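Local coordinates for protein THB11 (Chlamydomonas reinhardtii, PDB 6TD7) that probably binds oxygen at a heme iron, as the truncated-globin domain of a longer protein, and has been associated with nitrite reduction, at residues K75-A80 against L124-A129; E29-K34 against A55-F60; Y101-M106 against V114-V119. All coordinates share one frame; numbering follows the deposited sequence. Where two conformers were deposited one is given.

How the contacts relate
Contact 2 is buried at the heart of the globin domain and lines the cyanide pocket on the distal side of the heme. Contact 1, only partly buried, joins the start of the proximal-histidine helix to the last helix. Both touch the heme and meet where Tyr-126 packs edge-to-face with Phe-60. Contact 3 is mostly buried, bordered by charged side chains, and does not touch contact 1. Phe-31 meets Phe-102 edge-to-face and Lys-34 salt-bridges Glu-104, tying it to contact 2. The contacts use six helices and share none. Contact 1 sets a valine against an alanine and a tyrosine edge, contact 2 polar groups round a ligand, and contact 3 a methionine among aliphatic groups and a phenylalanine ring.

Contact 1: K75-A80 against L124-A129; sequences KSVRIA and LPYKDA. With HEM (protoporphyrin IX containing Fe), chain B.
The backbones come closest at Arg-78 and Ala-129, whose CA atoms are 6.0 Å apart. Here the first turn of helix 77-88 meets helix 125-131, the last helix of the chain. In the truncated globin fold these probably correspond to the proximal helix F and the end of helix H. The meeting is small and apolar. Val-77 carries most of it. With CG1 anti to the carbonyl carbon (chi1 -76°), CG2 falls between the backbone N and the carbonyl carbon, directed at helix 125-131. There it touches Ala-129 CB at 3.7 Å. It also meets the Tyr-126 ring at the edge, near the ring plane, with CG2 to CD1 at 3.7 Å. The other methyl, CG1, faces the heme and lies 4.1 Å from HEM CMD. One valine thus packs against both the last helix and the porphyrin. Arg-78 contributes its stem, with CB 3.3 Å from Ala-129 O. Its guanidinium is held elsewhere: NH1 bonds to Ile-130 O, and NE is in a salt bridge with Asp-137. The backbone O of Val-77 also accepts from ND1 of His-81, the axial ligand of the iron. Lys-75, extended beyond CG, reaches a heme propionate by a weak bond, NZ to HEM O1A at 3.3 Å. The helix start is closed by Ser-76 as N-cap: its OG accepts from Ile-79 N at 3.2 Å, almost straight at 173°.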
# COMPACT_ATOMS: atom_id res chain seq x y z
N LYS A 75 -1.01 12.14 -5.65
CA LYS A 75 -2.34 12.48 -5.16
C LYS A 75 -2.48 12.16 -3.68
O LYS A 75 -2.01 11.13 -3.20
CB LYS A 75 -3.39 11.71 -5.97
CG LYS A 75 -4.83 11.89 -5.51
CD LYS A 75 -5.75 10.95 -6.27
CE LYS A 75 -7.19 11.10 -5.83
NZ LYS A 75 -8.09 10.25 -6.65
N SER A 76 -3.16 13.05 -2.97
CA SER A 76 -3.44 12.86 -1.55
C SER A 76 -4.14 11.52 -1.31
O SER A 76 -5.19 11.25 -1.89
CB SER A 76 -4.32 14.00 -1.04
OG SER A 76 -5.15 13.57 0.02
N VAL A 77 -3.56 10.70 -0.43
CA VAL A 77 -4.14 9.39 -0.19
C VAL A 77 -5.44 9.48 0.59
O VAL A 77 -6.30 8.59 0.47
CB VAL A 77 -3.15 8.45 0.55
CG1 VAL A 77 -2.09 7.94 -0.42
CG2 VAL A 77 -2.53 9.15 1.75
N ARG A 78 -5.62 10.51 1.42
CA ARG A 78 -6.92 10.68 2.07
C ARG A 78 -8.01 10.90 1.03
O ARG A 78 -9.08 10.28 1.09
CB ARG A 78 -6.90 11.85 3.06
CG ARG A 78 -8.28 12.12 3.66
CD ARG A 78 -8.21 12.77 5.03
NE ARG A 78 -9.53 13.11 5.56
CZ ARG A 78 -10.29 12.30 6.30
NH1 ARG A 78 -9.87 11.09 6.62
NH2 ARG A 78 -11.47 12.71 6.73
N ILE A 79 -7.76 11.79 0.07
CA ILE A 79 -8.74 12.04 -0.98
C ILE A 79 -9.06 10.74 -1.72
O ILE A 79 -10.22 10.43 -1.98
CB ILE A 79 -8.22 13.12 -1.94
CG1 ILE A 79 -8.17 14.48 -1.23
CG2 ILE A 79 -9.07 13.17 -3.20
CD1 ILE A 79 -9.51 14.96 -0.70
N ALA A 80 -8.03 9.95 -2.03
CA ALA A 80 -8.24 8.73 -2.79
C ALA A 80 -9.14 7.76 -2.04
O ALA A 80 -9.95 7.06 -2.66
CB ALA A 80 -6.89 8.07 -3.10
N LEU A 124 4.29 3.78 6.83
CA LEU A 124 3.51 4.04 8.03
C LEU A 124 2.92 5.44 8.08
O LEU A 124 1.74 5.56 8.45
CB LEU A 124 4.38 3.79 9.27
CG LEU A 124 3.74 4.16 10.61
CD1 LEU A 124 2.40 3.47 10.77
CD2 LEU A 124 4.68 3.80 11.75
N PRO A 125 3.63 6.51 7.74
CA PRO A 125 3.02 7.84 7.80
C PRO A 125 1.71 7.95 7.03
O PRO A 125 0.89 8.82 7.33
CB PRO A 125 4.11 8.75 7.21
CG PRO A 125 5.40 8.00 7.44
CD PRO A 125 5.04 6.55 7.28
N TYR A 126 1.50 7.10 6.03
CA TYR A 126 0.31 7.25 5.19
C TYR A 126 -0.94 6.70 5.84
O TYR A 126 -2.04 6.98 5.34
CB TYR A 126 0.59 6.63 3.82
CG TYR A 126 1.53 7.58 3.13
CD1 TYR A 126 1.04 8.70 2.48
CD2 TYR A 126 2.90 7.43 3.25
CE1 TYR A 126 1.89 9.61 1.91
CE2 TYR A 126 3.76 8.34 2.68
CZ TYR A 126 3.24 9.43 2.01
OH TYR A 126 4.08 10.35 1.44
N LYS A 127 -0.82 6.01 6.97
CA LYS A 127 -2.00 5.73 7.77
C LYS A 127 -2.58 7.02 8.34
O LYS A 127 -3.76 7.31 8.15
CB LYS A 127 -1.65 4.75 8.89
CG LYS A 127 -2.84 4.41 9.76
CD LYS A 127 -2.44 3.48 10.89
CE LYS A 127 -3.62 3.20 11.79
NZ LYS A 127 -3.26 2.22 12.85
N ASP A 128 -1.75 7.82 9.03
CA ASP A 128 -2.21 9.11 9.52
C ASP A 128 -2.67 10.02 8.39
O ASP A 128 -3.62 10.79 8.55
CB ASP A 128 -1.08 9.79 10.31
CG ASP A 128 -0.94 9.23 11.72
OD1 ASP A 128 -1.80 8.44 12.16
OD2 ASP A 128 0.04 9.61 12.40
N ALA A 129 -2.01 9.94 7.23
CA ALA A 129 -2.42 10.78 6.10
C ALA A 129 -3.85 10.45 5.67
O ALA A 129 -4.65 11.36 5.41
CB ALA A 129 -1.46 10.60 4.93
CHA HEM B . -6.22 4.20 -3.94
CHB HEM B . -8.78 1.08 -1.20
CHC HEM B . -4.87 -0.01 1.47
CHD HEM B . -2.39 3.46 -0.96
C1A HEM B . -7.26 3.43 -3.46
C2A HEM B . -8.61 3.30 -4.00
C3A HEM B . -9.28 2.44 -3.23
C4A HEM B . -8.41 1.98 -2.18
CMA HEM B . -10.75 1.99 -3.42
CAA HEM B . -9.20 4.00 -5.26
CBA HEM B . -9.08 5.51 -5.19
CGA HEM B . -9.43 6.09 -6.54
O1A HEM B . -9.70 7.32 -6.59
O2A HEM B . -9.43 5.34 -7.56
C1B HEM B . -7.94 0.47 -0.29
C2B HEM B . -8.30 -0.61 0.60
C3B HEM B . -7.23 -0.91 1.35
C4B HEM B . -6.15 -0.04 0.96
CMB HEM B . -9.68 -1.29 0.68
CAB HEM B . -7.19 -2.02 2.43
CBB HEM B . -6.22 -2.09 3.34
C1C HEM B . -3.88 0.83 1.01
C2C HEM B . -2.52 0.80 1.48
C3C HEM B . -1.84 1.75 0.85
C4C HEM B . -2.72 2.41 -0.10
CMC HEM B . -1.98 -0.14 2.58
CAC HEM B . -0.35 2.03 1.10
CBC HEM B . 0.11 3.28 1.05
C1D HEM B . -3.18 3.88 -2.03
C2D HEM B . -2.74 4.69 -3.14
C3D HEM B . -3.79 4.90 -3.95
C4D HEM B . -4.94 4.22 -3.40
CMD HEM B . -1.30 5.22 -3.34
CAD HEM B . -3.79 5.67 -5.28
CBD HEM B . -3.96 7.17 -5.12
CGD HEM B . -3.78 7.69 -6.52
O1D HEM B . -2.65 8.15 -6.84
O2D HEM B . -4.75 7.61 -7.31
NA HEM B . -7.19 2.61 -2.35
NB HEM B . -6.61 0.80 -0.05
NC HEM B . -3.97 1.82 0.03
ND HEM B . -4.52 3.62 -2.22
FE HEM B . -5.54 2.22 -1.18

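Contact 2: E29-K34 against A55-F60; sequences ELFYRK and AKQSMF. With HEM (protoporphyrin IX containing Fe), chain B; CYN (cyanide ion), chain C.
Phe-31 is the first residue of helix 21-36 to reach helix 50-64 here. Its CE2 lies 3.6 Å from Gln-57 NE2. The ring and the amide are nearly parallel, with planes 20° apart. An edge of this ring, at CD2, also lies over one face of the Tyr-32 ring, toward its rim, which probably limits how that ring can turn. Tyr-32 follows and reaches deeper. With CG anti to its carbonyl carbon (chi1 -82°), the ring runs straight across to Gln-57, which comes from the opposite direction. The hydroxyl is the centre of the contact. Tyr-32 OH donates to the cyanide N at 2.8 Å. Gln-57 OE1 is also close to Tyr-32 OH, at 3.0 Å, but that pair is not a hydrogen bond. The cyanide lies by the CE1 side of the ring and OE1 by the CE2 side, both near the ring plane. The amide is turned 58° from the ring, and its NE2 stays 3.9 Å from the cyanide N. The carbon of the cyanide faces the iron, with the C atom 2.2 Å from HEM FE. Further along helix 50-64, Phe-60 packs its CB 3.3 Å from the heme methyl CMD. Lys-56 bends its chain alongside a propionate, CE to HEM O2D at 3.4 Å. Leu-53 completes the surroundings of the cyanide. A tyrosine from helix B and a glutamine from helix E facing a heme ligand form the distal pocket familiar from truncated hemoglobins.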
# COMPACT_ATOMS: atom_id res chain seq x y z
N GLU A 29 1.30 -7.86 -6.62
CA GLU A 29 0.24 -8.76 -7.07
C GLU A 29 -0.22 -9.67 -5.94
O GLU A 29 -1.42 -9.93 -5.79
CB GLU A 29 0.72 -9.58 -8.27
CG GLU A 29 0.83 -8.76 -9.55
CD GLU A 29 1.54 -9.48 -10.68
OE1 GLU A 29 2.14 -10.54 -10.44
OE2 GLU A 29 1.50 -8.97 -11.82
N LEU A 30 0.72 -10.15 -5.12
CA LEU A 30 0.34 -10.96 -3.96
C LEU A 30 -0.40 -10.12 -2.93
O LEU A 30 -1.40 -10.57 -2.35
CB LEU A 30 1.60 -11.58 -3.37
CG LEU A 30 1.53 -12.53 -2.19
CD1 LEU A 30 0.50 -13.62 -2.43
CD2 LEU A 30 2.92 -13.11 -1.97
N PHE A 31 0.07 -8.90 -2.69
CA PHE A 31 -0.65 -7.95 -1.85
C PHE A 31 -2.11 -7.85 -2.27
O PHE A 31 -3.02 -7.99 -1.44
CB PHE A 31 0.04 -6.58 -1.92
CG PHE A 31 -0.77 -5.44 -1.37
CD1 PHE A 31 -0.97 -5.30 -0.01
CD2 PHE A 31 -1.31 -4.48 -2.22
CE1 PHE A 31 -1.71 -4.23 0.49
CE2 PHE A 31 -2.05 -3.42 -1.73
CZ PHE A 31 -2.25 -3.29 -0.37
N TYR A 32 -2.38 -7.62 -3.56
CA TYR A 32 -3.77 -7.48 -3.98
C TYR A 32 -4.52 -8.80 -3.89
O TYR A 32 -5.72 -8.80 -3.57
CB TYR A 32 -3.83 -6.92 -5.40
CG TYR A 32 -3.69 -5.42 -5.41
CD1 TYR A 32 -4.72 -4.59 -4.96
CD2 TYR A 32 -2.51 -4.82 -5.83
CE1 TYR A 32 -4.57 -3.22 -4.95
CE2 TYR A 32 -2.36 -3.46 -5.83
CZ TYR A 32 -3.39 -2.66 -5.39
OH TYR A 32 -3.21 -1.30 -5.41
N ARG A 33 -3.86 -9.93 -4.13
CA ARG A 33 -4.53 -11.21 -3.95
C ARG A 33 -5.01 -11.37 -2.50
O ARG A 33 -6.15 -11.78 -2.26
CB ARG A 33 -3.60 -12.35 -4.35
CG ARG A 33 -4.32 -13.55 -4.93
CD ARG A 33 -3.53 -14.18 -6.07
NE ARG A 33 -2.27 -14.75 -5.59
CZ ARG A 33 -1.07 -14.50 -6.11
NH1 ARG A 33 -0.93 -13.70 -7.16
NH2 ARG A 33 -0.00 -15.08 -5.58
N LYS A 34 -4.15 -11.03 -1.54
CA LYS A 34 -4.54 -11.12 -0.14
C LYS A 34 -5.68 -10.15 0.19
O LYS A 34 -6.62 -10.51 0.91
CB LYS A 34 -3.33 -10.83 0.76
CG LYS A 34 -2.27 -11.91 0.71
CD LYS A 34 -0.92 -11.39 1.19
CE LYS A 34 0.12 -12.50 1.27
NZ LYS A 34 -0.13 -13.42 2.41
N ALA A 55 -2.98 -0.07 -11.10
CA ALA A 55 -2.48 1.01 -11.94
C ALA A 55 -2.46 2.33 -11.18
O ALA A 55 -1.46 3.06 -11.21
CB ALA A 55 -3.35 1.13 -13.20
N LYS A 56 -3.55 2.65 -10.48
CA LYS A 56 -3.63 3.91 -9.75
C LYS A 56 -2.60 3.99 -8.63
O LYS A 56 -2.11 5.09 -8.31
CB LYS A 56 -5.03 4.10 -9.16
CG LYS A 56 -6.14 4.37 -10.18
CD LYS A 56 -5.76 5.45 -11.20
CE LYS A 56 -5.24 6.73 -10.55
NZ LYS A 56 -4.59 7.63 -11.55
N GLN A 57 -2.27 2.85 -8.01
CA GLN A 57 -1.32 2.77 -6.90
C GLN A 57 0.13 2.76 -7.37
O GLN A 57 1.03 2.88 -6.54
CB GLN A 57 -1.61 1.50 -6.08
CG GLN A 57 -0.91 1.39 -4.73
CD GLN A 57 -0.63 -0.05 -4.30
OE1 GLN A 57 -0.22 -0.89 -5.10
NE2 GLN A 57 -0.85 -0.32 -3.02
N SER A 58 0.36 2.68 -8.69
CA SER A 58 1.70 2.40 -9.19
C SER A 58 2.67 3.53 -8.87
O SER A 58 3.84 3.27 -8.53
CB SER A 58 1.65 2.16 -10.70
OG SER A 58 1.18 0.85 -11.00
N MET A 59 2.24 4.78 -8.97
CA MET A 59 3.16 5.88 -8.69
C MET A 59 3.66 5.81 -7.26
O MET A 59 4.84 6.04 -6.99
CB MET A 59 2.49 7.22 -8.95
CG MET A 59 3.35 8.41 -8.56
SD MET A 59 2.58 10.00 -8.88
CE MET A 59 2.35 9.90 -10.66
N PHE A 60 2.76 5.49 -6.32
CA PHE A 60 3.15 5.34 -4.92
C PHE A 60 4.14 4.20 -4.74
O PHE A 60 5.13 4.33 -4.00
CB PHE A 60 1.90 5.12 -4.06
CG PHE A 60 2.20 4.99 -2.60
CD1 PHE A 60 2.38 6.12 -1.81
CD2 PHE A 60 2.32 3.74 -2.01
CE1 PHE A 60 2.67 6.00 -0.47
CE2 PHE A 60 2.62 3.62 -0.68
CZ PHE A 60 2.79 4.75 0.10
CHA HEM B . -6.22 4.20 -3.94
CHB HEM B . -8.78 1.08 -1.20
CHC HEM B . -4.87 -0.01 1.47
CHD HEM B . -2.39 3.46 -0.96
C1A HEM B . -7.26 3.43 -3.46
C2A HEM B . -8.61 3.30 -4.00
C3A HEM B . -9.28 2.44 -3.23
C4A HEM B . -8.41 1.98 -2.18
CMA HEM B . -10.75 1.99 -3.42
CAA HEM B . -9.20 4.00 -5.26
CBA HEM B . -9.08 5.51 -5.19
CGA HEM B . -9.43 6.09 -6.54
O1A HEM B . -9.70 7.32 -6.59
O2A HEM B . -9.43 5.34 -7.56
C1B HEM B . -7.94 0.47 -0.29
C2B HEM B . -8.30 -0.61 0.60
C3B HEM B . -7.23 -0.91 1.35
C4B HEM B . -6.15 -0.04 0.96
CMB HEM B . -9.68 -1.29 0.68
CAB HEM B . -7.19 -2.02 2.43
CBB HEM B . -6.22 -2.09 3.34
C1C HEM B . -3.88 0.83 1.01
C2C HEM B . -2.52 0.80 1.48
C3C HEM B . -1.84 1.75 0.85
C4C HEM B . -2.72 2.41 -0.10
CMC HEM B . -1.98 -0.14 2.58
CAC HEM B . -0.35 2.03 1.10
CBC HEM B . 0.11 3.28 1.05
C1D HEM B . -3.18 3.88 -2.03
C2D HEM B . -2.74 4.69 -3.14
C3D HEM B . -3.79 4.90 -3.95
C4D HEM B . -4.94 4.22 -3.40
CMD HEM B . -1.30 5.22 -3.34
CAD HEM B . -3.79 5.67 -5.28
CBD HEM B . -3.96 7.17 -5.12
CGD HEM B . -3.78 7.69 -6.52
O1D HEM B . -2.65 8.15 -6.84
O2D HEM B . -4.75 7.61 -7.31
NA HEM B . -7.19 2.61 -2.35
NB HEM B . -6.61 0.80 -0.05
NC HEM B . -3.97 1.82 0.03
ND HEM B . -4.52 3.62 -2.22
FE HEM B . -5.54 2.22 -1.18
C CYN C . -4.86 0.55 -2.48
N CYN C . -4.73 -0.07 -3.45

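Contact 3: Y101-M106 against V114-V119; sequences YFEEAM and VLRGEV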
# COMPACT_ATOMS: atom_id res chain seq x y z
N TYR A 101 -0.78 -7.34 5.08
CA TYR A 101 -0.74 -8.12 3.85
C TYR A 101 0.41 -7.70 2.95
O TYR A 101 0.99 -8.54 2.25
CB TYR A 101 -2.07 -7.99 3.11
CG TYR A 101 -3.20 -8.76 3.74
CD1 TYR A 101 -2.99 -10.02 4.28
CD2 TYR A 101 -4.48 -8.23 3.80
CE1 TYR A 101 -4.02 -10.73 4.85
CE2 TYR A 101 -5.51 -8.93 4.37
CZ TYR A 101 -5.28 -10.18 4.89
OH TYR A 101 -6.30 -10.90 5.47
N PHE A 102 0.75 -6.41 2.93
CA PHE A 102 1.91 -5.99 2.14
C PHE A 102 3.18 -6.58 2.73
O PHE A 102 4.07 -7.04 1.99
CB PHE A 102 1.99 -4.47 2.10
CG PHE A 102 2.87 -3.94 1.02
CD1 PHE A 102 4.23 -3.78 1.24
CD2 PHE A 102 2.35 -3.60 -0.22
CE1 PHE A 102 5.04 -3.30 0.24
CE2 PHE A 102 3.16 -3.12 -1.22
CZ PHE A 102 4.51 -2.97 -0.99
N GLU A 103 3.29 -6.59 4.06
CA GLU A 103 4.43 -7.20 4.72
C GLU A 103 4.48 -8.70 4.47
O GLU A 103 5.56 -9.27 4.25
CB GLU A 103 4.37 -6.90 6.22
CG GLU A 103 5.50 -7.48 7.03
CD GLU A 103 5.24 -7.38 8.53
OE1 GLU A 103 6.16 -6.99 9.27
OE2 GLU A 103 4.11 -7.69 8.95
N GLU A 104 3.33 -9.38 4.53
CA GLU A 104 3.29 -10.81 4.25
C GLU A 104 3.75 -11.10 2.83
O GLU A 104 4.48 -12.07 2.59
CB GLU A 104 1.87 -11.35 4.45
CG GLU A 104 1.41 -11.44 5.89
CD GLU A 104 0.04 -12.07 6.04
OE1 GLU A 104 -0.39 -12.25 7.20
OE2 GLU A 104 -0.61 -12.40 5.02
N ALA A 105 3.32 -10.28 1.87
CA ALA A 105 3.74 -10.47 0.49
C ALA A 105 5.26 -10.37 0.35
O ALA A 105 5.88 -11.18 -0.35
CB ALA A 105 3.06 -9.44 -0.41
N MET A 106 5.88 -9.39 1.01
CA MET A 106 7.33 -9.29 0.96
C MET A 106 7.98 -10.50 1.62
O MET A 106 8.98 -11.03 1.12
CB MET A 106 7.80 -7.99 1.63
CG MET A 106 7.62 -6.74 0.78
SD MET A 106 8.37 -5.29 1.53
CE MET A 106 7.37 -5.15 3.00
N VAL A 114 14.92 -6.89 7.67
CA VAL A 114 15.50 -5.55 7.75
C VAL A 114 15.01 -4.69 6.59
O VAL A 114 14.72 -3.50 6.75
CB VAL A 114 17.04 -5.63 7.80
CG1 VAL A 114 17.61 -6.15 6.49
CG2 VAL A 114 17.64 -4.27 8.14
N LEU A 115 14.89 -5.30 5.41
CA LEU A 115 14.31 -4.64 4.24
C LEU A 115 12.82 -4.37 4.44
O LEU A 115 12.34 -3.28 4.12
CB LEU A 115 14.54 -5.54 3.03
CG LEU A 115 14.21 -5.11 1.60
CD1 LEU A 115 12.76 -4.69 1.42
CD2 LEU A 115 15.17 -4.02 1.17
N ARG A 116 12.08 -5.35 4.96
CA ARG A 116 10.66 -5.15 5.17
C ARG A 116 10.40 -4.01 6.14
O ARG A 116 9.51 -3.18 5.92
CB ARG A 116 10.01 -6.43 5.68
CG ARG A 116 10.31 -7.64 4.82
CD ARG A 116 9.33 -8.76 5.10
NE ARG A 116 9.36 -9.22 6.49
CZ ARG A 116 10.00 -10.31 6.92
NH1 ARG A 116 10.68 -11.08 6.08
NH2 ARG A 116 9.95 -10.64 8.20
N GLY A 117 11.18 -3.94 7.22
CA GLY A 117 11.00 -2.86 8.18
C GLY A 117 11.26 -1.50 7.56
O GLY A 117 10.53 -0.54 7.83
N GLU A 118 12.29 -1.41 6.72
CA GLU A 118 12.58 -0.16 6.02
C GLU A 118 11.41 0.28 5.15
O GLU A 118 10.98 1.44 5.20
CB GLU A 118 13.84 -0.34 5.18
CG GLU A 118 14.26 0.86 4.36
CD GLU A 118 15.47 0.55 3.50
OE1 GLU A 118 16.13 -0.48 3.76
OE2 GLU A 118 15.75 1.31 2.55
N VAL A 119 10.87 -0.65 4.35
CA VAL A 119 9.72 -0.34 3.49
C VAL A 119 8.50 0.02 4.33
O VAL A 119 7.80 1.01 4.05
CB VAL A 119 9.43 -1.53 2.56
CG1 VAL A 119 8.12 -1.33 1.79
CG2 VAL A 119 10.58 -1.73 1.60
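Met-106 and Arg-116 pass alongside each other in opposite directions where helix 92-108 meets helix 113-123. The two segments run roughly antiparallel, at 150°, with axes 10.3 Å apart. They correspond to helices G and H of the globin fold. Met-106 and Arg-116 make the larger part of the contact. The CG of Met-106 is anti to the carbonyl carbon and the chain runs on extended to SD. A bend at the last torsion (chi3 -64°) then folds the methyl toward the other backbone, where CE lies 3.9 Å from Arg-116 CA. SD meets Val-119 tip to tip, 4.0 Å from its CG1. The same CG1 of Val-119 also touches Phe-102 CE1, at 4.0 Å. These two side chains cross at about a right angle. Leu-115 CD1 is a looser neighbour of Met-106 SD, at 4.4 Å. Replacing Met-106 with an alanine removes SD and CE, and would probably open a gap beside Val-119 and at the backbone of Arg-116. On the outer side, Arg-116 lays its CD 3.9 Å from Met-106 CB. A turn at chi3 (-60°) then directs the guanidinium away from the apolar groups, and NH1 bonds to Ala-111 O in the turn between the helices. Glu-103 lies nearby, but its OE1 is 4.8 Å from Arg-116 NE, too far for a salt bridge. Val-27 and Met-120 also touch Met-106, while Phe-65 touches Phe-102 and Val-119. The contact is mainly apolar, so dispersion and fit probably account for most of it. The opposite charges at the border may add a modest attraction.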